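Local coordinates for like-Sm ribonucleoprotein core (Methanococcus vannielii, PDB 5MKN) that probably binds RNA as a heptameric ring of the Sm family, here holding uridine monophosphate, at residues 41-46 with 59-64. Sequence-based numbering, arbitrary orientation.
Sequences NVALEN and MLVVRG. With U5P (uridine-5'-monophosphate), chain B; U5P (uridine-5'-monophosphate), chain C.
With CG anti to its own carbonyl carbon (chi1 -66°), N41 brings the amide at the end of its side chain to the G64 backbone N, while R63, CG anti to the backbone N (chi1 177°), runs outward to the chain B uridine monophosphate. The N41 amide then works at both ends: OD1 accepts the G64 N-H at 2.6 Å, the donor tilted 35° from the carbonyl plane, and ND2 gives a hydrogen bond to O4 of that uracil at 3.0 Å, with D37 as its second acceptor. The R63 guanidinium lies over the face of the same uracil, its NH1 3.3 Å from base atom C2, and D65 holds it by a salt bridge. Were N41 replaced by an alanine, uracil O4 would probably lack this donor and the G64 N-H its side-chain acceptor. Behind the site V42 and V62 exchange two backbone hydrogen bonds, as do L44 and L60, and V42 CG2 packs beside V62 CB at 3.7 Å. On the other face M59 CE meets A43 CB at 3.8 Å. L60 to V62 also pair with a strand of a neighbouring subunit, continuing the sheet across the interface. The antiparallel strands are neighbours in the bent sheet of the Sm fold, and the loops beside them form the uridine pocket, as in other Sm-type rings that bind U-rich RNA.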
ATOM      1  N   ASN A  41       6.418   9.993  10.568  1.00 47.76           N
ATOM      2  CA  ASN A  41       6.393  11.393  10.148  1.00 52.31           C
ATOM      3  C   ASN A  41       7.413  12.188  10.957  1.00 50.68           C
ATOM      4  O   ASN A  41       7.564  11.984  12.167  1.00 46.05           O
ATOM      5  CB  ASN A  41       5.005  12.016  10.359  1.00 51.12           C
ATOM      6  CG  ASN A  41       3.934  11.407   9.483  1.00 54.55           C
ATOM      7  OD1 ASN A  41       4.119  11.240   8.275  1.00 51.34           O
ATOM      8  ND2 ASN A  41       2.782  11.103  10.086  1.00 49.67           N
ATOM      9  N   VAL A  42       8.104  13.113  10.303  1.00 50.54           N
ATOM     10  CA  VAL A  42       9.099  13.930  10.989  1.00 52.06           C
ATOM     11  C   VAL A  42       8.943  15.384  10.570  1.00 52.44           C
ATOM     12  O   VAL A  42       8.622  15.682   9.413  1.00 48.79           O
ATOM     13  CB  VAL A  42      10.537  13.435  10.722  1.00 44.97           C
ATOM     14  CG1 VAL A  42      10.787  12.141  11.460  1.00 48.83           C
ATOM     15  CG2 VAL A  42      10.778  13.262   9.234  1.00 49.01           C
ATOM     16  N   ALA A  43       9.156  16.284  11.528  1.00 51.47           N
ATOM     17  CA  ALA A  43       9.247  17.716  11.282  1.00 55.78           C
ATOM     18  C   ALA A  43      10.698  18.153  11.463  1.00 58.06           C
ATOM     19  O   ALA A  43      11.307  17.902  12.511  1.00 58.04           O
ATOM     20  CB  ALA A  43       8.326  18.496  12.224  1.00 52.27           C
ATOM     21  N   LEU A  44      11.256  18.792  10.444  1.00 56.38           N
ATOM     22  CA  LEU A  44      12.657  19.183  10.461  1.00 66.40           C
ATOM     23  C   LEU A  44      12.788  20.696  10.308  1.00 69.57           C
ATOM     24  O   LEU A  44      12.098  21.316   9.488  1.00 58.71           O
ATOM     25  CB  LEU A  44      13.451  18.454   9.358  1.00 58.12           C
ATOM     26  CG  LEU A  44      13.478  16.919   9.427  1.00 57.02           C
ATOM     27  CD1 LEU A  44      14.262  16.350   8.262  1.00 53.83           C
ATOM     28  CD2 LEU A  44      14.019  16.394  10.756  1.00 52.44           C
ATOM     29  N   GLU A  45      13.662  21.281  11.127  1.00 68.32           N
ATOM     30  CA  GLU A  45      13.966  22.705  11.081  1.00 71.32           C
ATOM     31  C   GLU A  45      15.142  22.948  10.151  1.00 68.55           C
ATOM     32  O   GLU A  45      16.147  22.235  10.210  1.00 75.31           O
ATOM     33  CB  GLU A  45      14.313  23.229  12.474  1.00 76.71           C
ATOM     34  CG  GLU A  45      13.253  24.081  13.140  1.00 83.80           C
ATOM     35  CD  GLU A  45      13.761  24.697  14.438  1.00 96.66           C
ATOM     36  OE1 GLU A  45      13.005  24.699  15.439  1.00 86.88           O
ATOM     37  OE2 GLU A  45      14.921  25.181  14.451  1.00 92.14           O
ATOM     38  N   ASN A  46      15.016  23.965   9.299  1.00 69.41           N
ATOM     39  CA  ASN A  46      16.114  24.393   8.426  1.00 81.13           C
ATOM     40  C   ASN A  46      16.543  23.269   7.482  1.00 78.32           C
ATOM     41  O   ASN A  46      17.731  23.039   7.255  1.00 77.88           O
ATOM     42  CB  ASN A  46      17.304  24.905   9.246  1.00 84.71           C
ATOM     43  CG  ASN A  46      16.896  25.925  10.299  1.00 82.93           C
ATOM     44  OD1 ASN A  46      16.398  27.007   9.973  1.00 83.37           O
ATOM     45  ND2 ASN A  46      17.102  25.581  11.570  1.00 76.82           N
ATOM     46  N   MET A  59      10.699  25.138   7.758  1.00 60.27           N
ATOM     47  CA  MET A  59       9.918  24.071   8.369  1.00 67.72           C
ATOM     48  C   MET A  59       9.429  23.122   7.286  1.00 62.94           C
ATOM     49  O   MET A  59       8.765  23.545   6.334  1.00 58.43           O
ATOM     50  CB  MET A  59       8.746  24.630   9.181  1.00 68.30           C
ATOM     51  CG  MET A  59       8.188  23.637  10.185  1.00 63.33           C
ATOM     52  SD  MET A  59       9.486  22.554  10.776  1.00 77.80           S
ATOM     53  CE  MET A  59       8.940  22.193  12.451  1.00 68.58           C
ATOM     54  N   LEU A  60       9.765  21.843   7.447  1.00 67.21           N
ATOM     55  CA  LEU A  60       9.397  20.773   6.527  1.00 57.13           C
ATOM     56  C   LEU A  60       8.780  19.641   7.328  1.00 55.66           C
ATOM     57  O   LEU A  60       9.329  19.234   8.359  1.00 51.05           O
ATOM     58  CB  LEU A  60      10.616  20.259   5.765  1.00 51.68           C
ATOM     59  CG  LEU A  60      10.370  19.785   4.341  1.00 64.99           C
ATOM     60  CD1 LEU A  60       9.954  20.953   3.476  1.00 65.81           C
ATOM     61  CD2 LEU A  60      11.623  19.124   3.788  1.00 66.75           C
ATOM     62  N   VAL A  61       7.640  19.138   6.865  1.00 51.83           N
ATOM     63  CA  VAL A  61       6.996  17.988   7.487  1.00 51.30           C
ATOM     64  C   VAL A  61       6.976  16.857   6.470  1.00 47.81           C
ATOM     65  O   VAL A  61       6.343  16.977   5.414  1.00 48.85           O
ATOM     66  CB  VAL A  61       5.577  18.314   7.976  1.00 53.47           C
ATOM     67  CG1 VAL A  61       4.827  17.012   8.320  1.00 43.91           C
ATOM     68  CG2 VAL A  61       5.649  19.233   9.174  1.00 42.88           C
ATOM     69  N   VAL A  62       7.654  15.762   6.791  1.00 43.90           N
ATOM     70  CA  VAL A  62       7.818  14.638   5.877  1.00 48.75           C
ATOM     71  C   VAL A  62       6.830  13.541   6.249  1.00 49.33           C
ATOM     72  O   VAL A  62       6.802  13.088   7.403  1.00 43.40           O
ATOM     73  CB  VAL A  62       9.254  14.098   5.920  1.00 49.80           C
ATOM     74  CG1 VAL A  62       9.335  12.758   5.183  1.00 39.51           C
ATOM     75  CG2 VAL A  62      10.219  15.126   5.354  1.00 48.78           C
ATOM     76  N   ARG A  63       6.036  13.098   5.266  1.00 49.43           N
ATOM     77  CA  ARG A  63       5.161  11.947   5.463  1.00 47.66           C
ATOM     78  C   ARG A  63       6.001  10.679   5.600  1.00 42.86           C
ATOM     79  O   ARG A  63       6.770  10.328   4.695  1.00 36.51           O
ATOM     80  CB  ARG A  63       4.161  11.819   4.314  1.00 48.71           C
ATOM     81  CG  ARG A  63       3.273  10.584   4.432  1.00 54.81           C
ATOM     82  CD  ARG A  63       2.289  10.424   3.269  1.00 50.47           C
ATOM     83  NE  ARG A  63       0.920  10.308   3.768  1.00 56.60           N
ATOM     84  CZ  ARG A  63       0.331   9.168   4.112  1.00 49.96           C
ATOM     85  NH1 ARG A  63       0.972   8.019   3.997  1.00 56.97           N
ATOM     86  NH2 ARG A  63      -0.907   9.180   4.570  1.00 49.15           N
ATOM     87  N   GLY A  64       5.825   9.983   6.731  1.00 45.46           N
ATOM     88  CA  GLY A  64       6.700   8.879   7.089  1.00 42.82           C
ATOM     89  C   GLY A  64       6.768   7.752   6.073  1.00 48.37           C
ATOM     90  O   GLY A  64       7.783   7.050   5.993  1.00 47.75           O
TER
HETATM   91  N1  U5P B 101       0.537   6.806   7.284  0.90 62.04           N
HETATM   92  C2  U5P B 101       1.658   7.640   7.158  0.90 64.07           C
HETATM   93  N3  U5P B 101       1.479   8.941   7.579  0.90 59.29           N
HETATM   94  C4  U5P B 101       0.324   9.489   8.092  0.90 51.78           C
HETATM   95  C5  U5P B 101      -0.772   8.580   8.187  0.90 56.26           C
HETATM   96  C6  U5P B 101      -0.635   7.311   7.787  0.90 60.40           C
HETATM   97  O2  U5P B 101       2.745   7.292   6.719  0.90 56.91           O
HETATM   98  O4  U5P B 101       0.304  10.669   8.428  0.90 52.44           O
HETATM   99  C1' U5P B 101       0.569   5.391   6.874  0.90 64.05           C
HETATM  100  C2' U5P B 101       1.637   4.557   7.573  0.90 68.59           C
HETATM  101  O2' U5P B 101       2.887   4.681   6.933  0.90 76.56           O
HETATM  102  C3' U5P B 101       1.030   3.163   7.505  0.90 71.71           C
HETATM  103  C4' U5P B 101      -0.453   3.441   7.703  0.90 73.67           C
HETATM  104  O3' U5P B 101       1.241   2.611   6.206  0.90 77.64           O
HETATM  105  O4' U5P B 101      -0.670   4.803   7.233  0.90 71.88           O
HETATM  106  C5' U5P B 101      -0.924   3.325   9.132  0.90 68.89           C
HETATM  107  O5' U5P B 101       0.069   2.727   9.959  0.90 63.04           O
HETATM  108  N1  U5P C 101      -5.700   7.402   3.800  0.79 63.93           N
HETATM  109  C2  U5P C 101      -5.426   8.600   3.135  0.79 56.93           C
HETATM  110  N3  U5P C 101      -6.521   9.422   2.956  0.79 48.05           N
HETATM  111  C4  U5P C 101      -7.815   9.162   3.364  0.79 48.33           C
HETATM  112  C5  U5P C 101      -8.014   7.914   4.035  0.79 47.67           C
HETATM  113  C6  U5P C 101      -6.973   7.102   4.235  0.79 55.43           C
HETATM  114  O2  U5P C 101      -4.310   8.914   2.744  0.79 46.78           O
HETATM  115  O4  U5P C 101      -8.697   9.984   3.135  0.79 47.47           O
HETATM  116  C1' U5P C 101      -4.591   6.476   4.077  0.79 63.09           C
HETATM  117  C2' U5P C 101      -3.695   6.965   5.219  0.79 63.59           C
HETATM  118  O2' U5P C 101      -2.723   7.894   4.786  0.79 55.85           O
HETATM  119  C3' U5P C 101      -3.150   5.651   5.768  0.79 66.32           C
HETATM  120  C4' U5P C 101      -4.347   4.716   5.622  0.79 71.77           C
HETATM  121  O3' U5P C 101      -2.076   5.187   4.948  0.79 66.81           O
HETATM  122  O4' U5P C 101      -5.145   5.249   4.522  0.79 65.28           O
HETATM  123  C5' U5P C 101      -5.201   4.609   6.861  0.79 66.00           C
HETATM  124  O5' U5P C 101      -4.741   5.496   7.877  0.79 58.38           O